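Local coordinates for protein tRNA (cytosine(72)-C(5))-methyltransferase (Pyrococcus horikoshii, PDB 5ZVE) that methylates C5 of cytosine 72 in several tRNAs, using S-adenosyl-L-methionine as methyl donor, at residues A[37-42]-A[243-248]; A[67-72]-A[216-221]. All blocks are in the same frame, centred on the assembly; numbering follows the deposited sequence.

Contact 1: residues A[37-42]-A[243-248]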
loop_
_atom_site.group_PDB
_atom_site.type_symbol
_atom_site.label_atom_id
_atom_site.label_comp_id
_atom_site.label_asym_id
_atom_site.label_seq_id
_atom_site.Cartn_x
_atom_site.Cartn_y
_atom_site.Cartn_z
ATOM N N TYR A 37 9.248 2.026 -3.471
ATOM C CA TYR A 37 9.767 2.917 -2.433
ATOM C C TYR A 37 9.900 2.235 -1.070
ATOM O O TYR A 37 9.151 1.317 -0.735
ATOM C CB TYR A 37 8.869 4.149 -2.291
ATOM C CG TYR A 37 9.219 5.300 -3.210
ATOM C CD1 TYR A 37 8.691 5.378 -4.494
ATOM C CD2 TYR A 37 10.071 6.312 -2.791
ATOM C CE1 TYR A 37 9.008 6.433 -5.336
ATOM C CE2 TYR A 37 10.393 7.372 -3.626
ATOM C CZ TYR A 37 9.858 7.427 -4.894
ATOM O OH TYR A 37 10.180 8.477 -5.722
ATOM N N ILE A 38 10.875 2.691 -0.295
ATOM C CA ILE A 38 11.010 2.297 1.098
ATOM C C ILE A 38 11.234 3.544 1.934
ATOM O O ILE A 38 11.713 4.559 1.424
ATOM C CB ILE A 38 12.178 1.324 1.319
ATOM C CG1 ILE A 38 13.512 2.017 0.998
ATOM C CG2 ILE A 38 11.992 0.070 0.483
ATOM C CD1 ILE A 38 14.733 1.157 1.232
ATOM N N ARG A 39 10.886 3.481 3.213
ATOM C CA ARG A 39 11.172 4.603 4.091
ATOM C C ARG A 39 12.427 4.344 4.901
ATOM O O ARG A 39 12.552 3.316 5.553
ATOM C CB ARG A 39 9.998 4.888 5.032
ATOM C CG ARG A 39 10.214 6.134 5.888
ATOM C CD ARG A 39 9.067 6.399 6.849
ATOM N NE ARG A 39 9.102 5.538 8.030
ATOM C CZ ARG A 39 8.189 4.618 8.327
ATOM N NH1 ARG A 39 7.140 4.435 7.536
ATOM N NH2 ARG A 39 8.321 3.887 9.427
ATOM N N VAL A 40 13.364 5.281 4.851
ATOM C CA VAL A 40 14.528 5.215 5.720
ATOM C C VAL A 40 14.107 5.504 7.152
ATOM O O VAL A 40 13.539 6.558 7.435
ATOM C CB VAL A 40 15.619 6.219 5.300
ATOM C CG1 VAL A 40 16.834 6.076 6.192
ATOM C CG2 VAL A 40 15.983 6.030 3.839
ATOM N N ASN A 41 14.382 4.569 8.053
ATOM C CA ASN A 41 14.071 4.777 9.457
ATOM C C ASN A 41 15.146 5.624 10.113
ATOM O O ASN A 41 16.111 5.103 10.669
ATOM C CB ASN A 41 13.920 3.444 10.193
ATOM C CG ASN A 41 13.594 3.627 11.663
ATOM O OD1 ASN A 41 13.207 4.712 12.090
ATOM N ND2 ASN A 41 13.744 2.566 12.442
ATOM N N THR A 42 14.964 6.938 10.054
ATOM C CA THR A 42 15.923 7.878 10.614
ATOM C C THR A 42 16.052 7.796 12.139
ATOM O O THR A 42 16.850 8.514 12.733
ATOM C CB THR A 42 15.556 9.314 10.225
ATOM O OG1 THR A 42 14.180 9.558 10.555
ATOM C CG2 THR A 42 15.752 9.522 8.732
ATOM N N LYS A 243 8.768 -2.583 17.617
ATOM C CA LYS A 243 9.975 -3.080 18.260
ATOM C C LYS A 243 11.171 -3.100 17.314
ATOM O O LYS A 243 12.272 -2.697 17.681
ATOM C CB LYS A 243 9.741 -4.488 18.804
ATOM C CG LYS A 243 10.955 -5.081 19.483
ATOM C CD LYS A 243 10.790 -6.570 19.704
ATOM C CE LYS A 243 11.926 -7.115 20.548
ATOM N NZ LYS A 243 11.736 -8.554 20.884
ATOM N N ARG A 244 10.939 -3.571 16.095
ATOM C CA ARG A 244 12.002 -3.705 15.110
ATOM C C ARG A 244 12.536 -2.341 14.670
ATOM O O ARG A 244 13.740 -2.162 14.478
ATOM C CB ARG A 244 11.495 -4.500 13.903
ATOM C CG ARG A 244 12.593 -5.201 13.130
ATOM C CD ARG A 244 12.067 -5.893 11.882
ATOM N NE ARG A 244 11.527 -4.942 10.916
ATOM C CZ ARG A 244 10.232 -4.719 10.732
ATOM N NH1 ARG A 244 9.334 -5.393 11.438
ATOM N NH2 ARG A 244 9.836 -3.828 9.832
ATOM N N LEU A 245 11.632 -1.381 14.517
ATOM C CA LEU A 245 12.000 -0.045 14.069
ATOM C C LEU A 245 12.555 0.811 15.200
ATOM O O LEU A 245 13.078 1.896 14.959
ATOM C CB LEU A 245 10.791 0.650 13.439
ATOM C CG LEU A 245 10.320 0.107 12.090
ATOM C CD1 LEU A 245 9.060 0.829 11.650
ATOM C CD2 LEU A 245 11.416 0.264 11.045
ATOM N N GLY A 246 12.446 0.321 16.431
ATOM C CA GLY A 246 12.913 1.066 17.588
ATOM C C GLY A 246 12.008 2.225 17.966
ATOM O O GLY A 246 12.464 3.239 18.498
ATOM N N VAL A 247 10.716 2.074 17.693
ATOM C CA VAL A 247 9.744 3.118 17.996
ATOM C C VAL A 247 9.326 3.062 19.467
ATOM O O VAL A 247 8.859 2.036 19.951
ATOM C CB VAL A 247 8.504 2.995 17.094
ATOM C CG1 VAL A 247 7.428 3.968 17.534
ATOM C CG2 VAL A 247 8.888 3.235 15.639
ATOM N N LYS A 248 9.505 4.169 20.178
ATOM C CA LYS A 248 9.190 4.230 21.602
ATOM C C LYS A 248 8.110 5.272 21.843
ATOM O O LYS A 248 7.883 5.714 22.967
ATOM C CB LYS A 248 10.442 4.571 22.409
ATOM C CG LYS A 248 11.595 3.610 22.185
ATOM C CD LYS A 248 12.821 4.023 22.979
ATOM C CE LYS A 248 13.959 3.035 22.798
ATOM N NZ LYS A 248 15.094 3.346 23.709
#
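CG of Asn41 stands anti to the backbone N (chi1 -180°), which directs its amide toward Leu245 and carries ND2 to the C-terminal end of helix 232-245. There ND2 donates to Leu245 O at 2.7 Å with an N-H...O angle of 151°. The acceptor lies almost in the amide plane of Asn41, and the donor sits in the carbonyl plane, on a lone pair. Asn41 holds its amide at both ends: ND2 also donates to Gly177 O, and OD1 accepts from Leu43 N. Such bonding should fix the rotation of the group.

Leu245 contributes its side chain too. Its CD2 packs 3.6 Å from Asn41 ND2, while CD1 reaches 3.9 Å from Arg39 NH2, at the edge of the guanidinium and near its plane. Arg39 arrives there through a bend at chi3 (78°), its polar end engaged by Gln182 at NH1 and Thr213 at NH2. Between nearest atoms, its side chain lies about 4 Å from Gly210 of the S-adenosyl-L-methionine-binding loop and about 7 Å from the bound S-adenosyl-L-homocysteine, so the contact is close to the cofactor site.

Each segment changes direction beside the contact. Asn41 centres an inverse gamma turn, with a weak Thr42 N to Val40 O bond of 3.0 Å, and Gly246, at positive phi, is the C-prime residue of the Schellman motif ending the helix. The arrangement joins the ferredoxin-like region to the methyltransferase domain: strand 35-40 runs between strands 70-74 and 179-181, Tyr180 of the latter touches Arg39 and Leu245, and helix 210-218 meets Arg39 through His214 and Leu245 through Thr213.

Contact 2: residues A[67-72]-A[216-221]; sequences LPEGLY and AQLLEN
Glu69 and Leu218 mark the nearest backbone approach, with CA atoms 9.9 Å apart, so the meeting is made by side chains. Residues 67-70 form a type I beta turn, closed by Gly70 N to Leu67 O at 2.7 Å, and strand 70-74 begins there. On the other side a Schellman motif ends helix 210-218: Asn221 N reaches Ala216 O at 2.8 Å, and Glu220 takes a positive phi (58°) as the C-prime residue.

The helix begins within the S-adenosyl-L-methionine-binding segment 205-211 of the Rossmann-like class I methyltransferase fold, whereas the turn belongs to the ferredoxin-like region, so the contact joins the ferredoxin-like and methyltransferase regions.

In both Glu69 (chi1 65°) and Gln217 (chi1 77°) CG lies between the backbone N and the carbonyl carbon, but the chains then diverge: Glu69 bends at chi2 while Gln217 continues extended beyond CG. Gln217 NE2 thus comes 4.0 Å from Glu69 CB, and Glu69 OE2 comes to 4.0 Å from Leu218 CD2, the two side chains crossing at about a right angle. A water bridges the polar ends, accepting from Gln217 NE2 at 2.9 Å and donating weakly to Glu69 OE2 at 3.2 Å. Stronger ties lie beyond: Glu69 OE2 makes a salt bridge to Arg191 and a hydrogen bond with His214 NE2, while the amide of Gln217 meets the end of strand 35-40, accepting from Arg39 NE and donating to Val40 O.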
loop_
_atom_site.group_PDB
_atom_site.type_symbol
_atom_site.label_atom_id
_atom_site.label_comp_id
_atom_site.label_asym_id
_atom_site.label_seq_id
_atom_site.Cartn_x
_atom_site.Cartn_y
_atom_site.Cartn_z
ATOM N N LEU A 67 11.396 13.633 -0.783
ATOM C CA LEU A 67 11.384 13.049 0.553
ATOM C C LEU A 67 12.785 12.620 0.959
ATOM O O LEU A 67 13.284 11.600 0.478
ATOM C CB LEU A 67 10.448 11.843 0.620
ATOM C CG LEU A 67 8.942 12.057 0.505
ATOM C CD1 LEU A 67 8.296 10.713 0.380
ATOM C CD2 LEU A 67 8.410 12.776 1.724
ATOM N N PRO A 68 13.427 13.399 1.843
ATOM C CA PRO A 68 14.765 13.053 2.339
ATOM C C PRO A 68 14.815 11.667 2.989
ATOM O O PRO A 68 15.896 11.103 3.122
ATOM C CB PRO A 68 15.071 14.159 3.363
ATOM C CG PRO A 68 13.779 14.858 3.609
ATOM C CD PRO A 68 12.947 14.681 2.386
ATOM N N GLU A 69 13.668 11.121 3.378
ATOM C CA GLU A 69 13.653 9.768 3.923
ATOM C C GLU A 69 13.237 8.741 2.871
ATOM O O GLU A 69 13.027 7.568 3.190
ATOM C CB GLU A 69 12.726 9.681 5.142
ATOM C CG GLU A 69 11.247 9.924 4.847
ATOM C CD GLU A 69 10.867 11.391 4.916
ATOM O OE1 GLU A 69 11.462 12.203 4.174
ATOM O OE2 GLU A 69 9.970 11.730 5.715
ATOM N N GLY A 70 13.120 9.166 1.616
ATOM C CA GLY A 70 12.665 8.272 0.565
ATOM C C GLY A 70 13.753 7.645 -0.299
ATOM O O GLY A 70 14.629 8.339 -0.810
ATOM N N LEU A 71 13.676 6.329 -0.477
ATOM C CA LEU A 71 14.526 5.615 -1.427
ATOM C C LEU A 71 13.648 4.729 -2.276
ATOM O O LEU A 71 12.666 4.182 -1.780
ATOM C CB LEU A 71 15.584 4.764 -0.722
ATOM C CG LEU A 71 16.787 5.456 -0.079
ATOM C CD1 LEU A 71 17.606 4.454 0.701
ATOM C CD2 LEU A 71 17.631 6.128 -1.131
ATOM N N TYR A 72 13.988 4.569 -3.550
ATOM C CA TYR A 72 13.198 3.681 -4.387
ATOM C C TYR A 72 14.060 2.820 -5.299
ATOM O O TYR A 72 15.204 3.157 -5.611
ATOM C CB TYR A 72 12.172 4.484 -5.207
ATOM C CG TYR A 72 12.760 5.363 -6.285
ATOM C CD1 TYR A 72 12.988 4.864 -7.562
ATOM C CD2 TYR A 72 13.075 6.696 -6.032
ATOM C CE1 TYR A 72 13.523 5.661 -8.554
ATOM C CE2 TYR A 72 13.614 7.502 -7.022
ATOM C CZ TYR A 72 13.837 6.977 -8.280
ATOM O OH TYR A 72 14.372 7.760 -9.276
ATOM N N ALA A 216 6.363 8.765 14.140
ATOM C CA ALA A 216 7.265 8.570 15.268
ATOM C C ALA A 216 8.689 9.033 14.961
ATOM O O ALA A 216 9.340 9.637 15.811
ATOM C CB ALA A 216 7.264 7.109 15.689
ATOM N N GLN A 217 9.172 8.767 13.751
ATOM C CA GLN A 217 10.528 9.188 13.394
ATOM C C GLN A 217 10.574 10.682 13.066
ATOM O O GLN A 217 11.590 11.336 13.294
ATOM C CB GLN A 217 11.082 8.354 12.231
ATOM C CG GLN A 217 10.563 8.703 10.851
ATOM C CD GLN A 217 11.120 7.773 9.778
ATOM O OE1 GLN A 217 11.024 6.550 9.892
ATOM N NE2 GLN A 217 11.723 8.351 8.741
ATOM N N LEU A 218 9.481 11.227 12.539
ATOM C CA LEU A 218 9.389 12.671 12.335
ATOM C C LEU A 218 9.392 13.408 13.672
ATOM O O LEU A 218 9.876 14.538 13.770
ATOM C CB LEU A 218 8.132 13.044 11.544
ATOM C CG LEU A 218 8.036 12.567 10.095
ATOM C CD1 LEU A 218 6.606 12.732 9.594
ATOM C CD2 LEU A 218 9.026 13.324 9.205
ATOM N N LEU A 219 8.837 12.764 14.695
ATOM C CA LEU A 219 8.840 13.312 16.049
ATOM C C LEU A 219 10.161 13.026 16.752
ATOM O O LEU A 219 10.419 13.544 17.839
ATOM C CB LEU A 219 7.679 12.737 16.867
ATOM C CG LEU A 219 6.261 13.148 16.464
ATOM C CD1 LEU A 219 5.271 12.726 17.533
ATOM C CD2 LEU A 219 6.181 14.638 16.217
ATOM N N GLU A 220 10.978 12.188 16.119
ATOM C CA GLU A 220 12.257 11.746 16.665
ATOM C C GLU A 220 12.029 11.061 18.004
ATOM O O GLU A 220 12.757 11.284 18.969
ATOM C CB GLU A 220 13.234 12.916 16.791
ATOM C CG GLU A 220 13.634 13.500 15.443
ATOM C CD GLU A 220 14.497 14.740 15.568
ATOM O OE1 GLU A 220 14.411 15.421 16.610
ATOM O OE2 GLU A 220 15.257 15.036 14.621
ATOM N N ASN A 221 11.004 10.215 18.030
ATOM C CA ASN A 221 10.622 9.434 19.203
ATOM C C ASN A 221 10.235 10.279 20.418
ATOM O O ASN A 221 10.211 9.778 21.540
ATOM C CB ASN A 221 11.744 8.458 19.577
ATOM C CG ASN A 221 11.425 7.034 19.176
ATOM O OD1 ASN A 221 10.261 6.685 18.984
ATOM N ND2 ASN A 221 12.453 6.201 19.048
HETATM O O HOH W 1 11.567 11.218 8.394
#

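From the N terminus the chain passes segments 37-42 and 67-72, which include parts of neighbouring strands of one antiparallel sheet, where Ile38 N to Leu71 O and Val40 N to Glu69 O, each 2.8 Å, are probable hydrogen bonds. It then runs through the PUA region and enters the methyltransferase domain, where 216-221 closes the loop of contact 2 before 243-248 closes that of contact 1. Contact 2 is therefore nested within contact 1, their centres 8 Å apart. The segments that follow the two helices are joined, since the side-chain amide of Asn221 bonds to Gly246 O and Lys248 N. Together the contacts tie the four-stranded antiparallel sheet that carries the ferredoxin-like strands to two successive Rossmann-like helices.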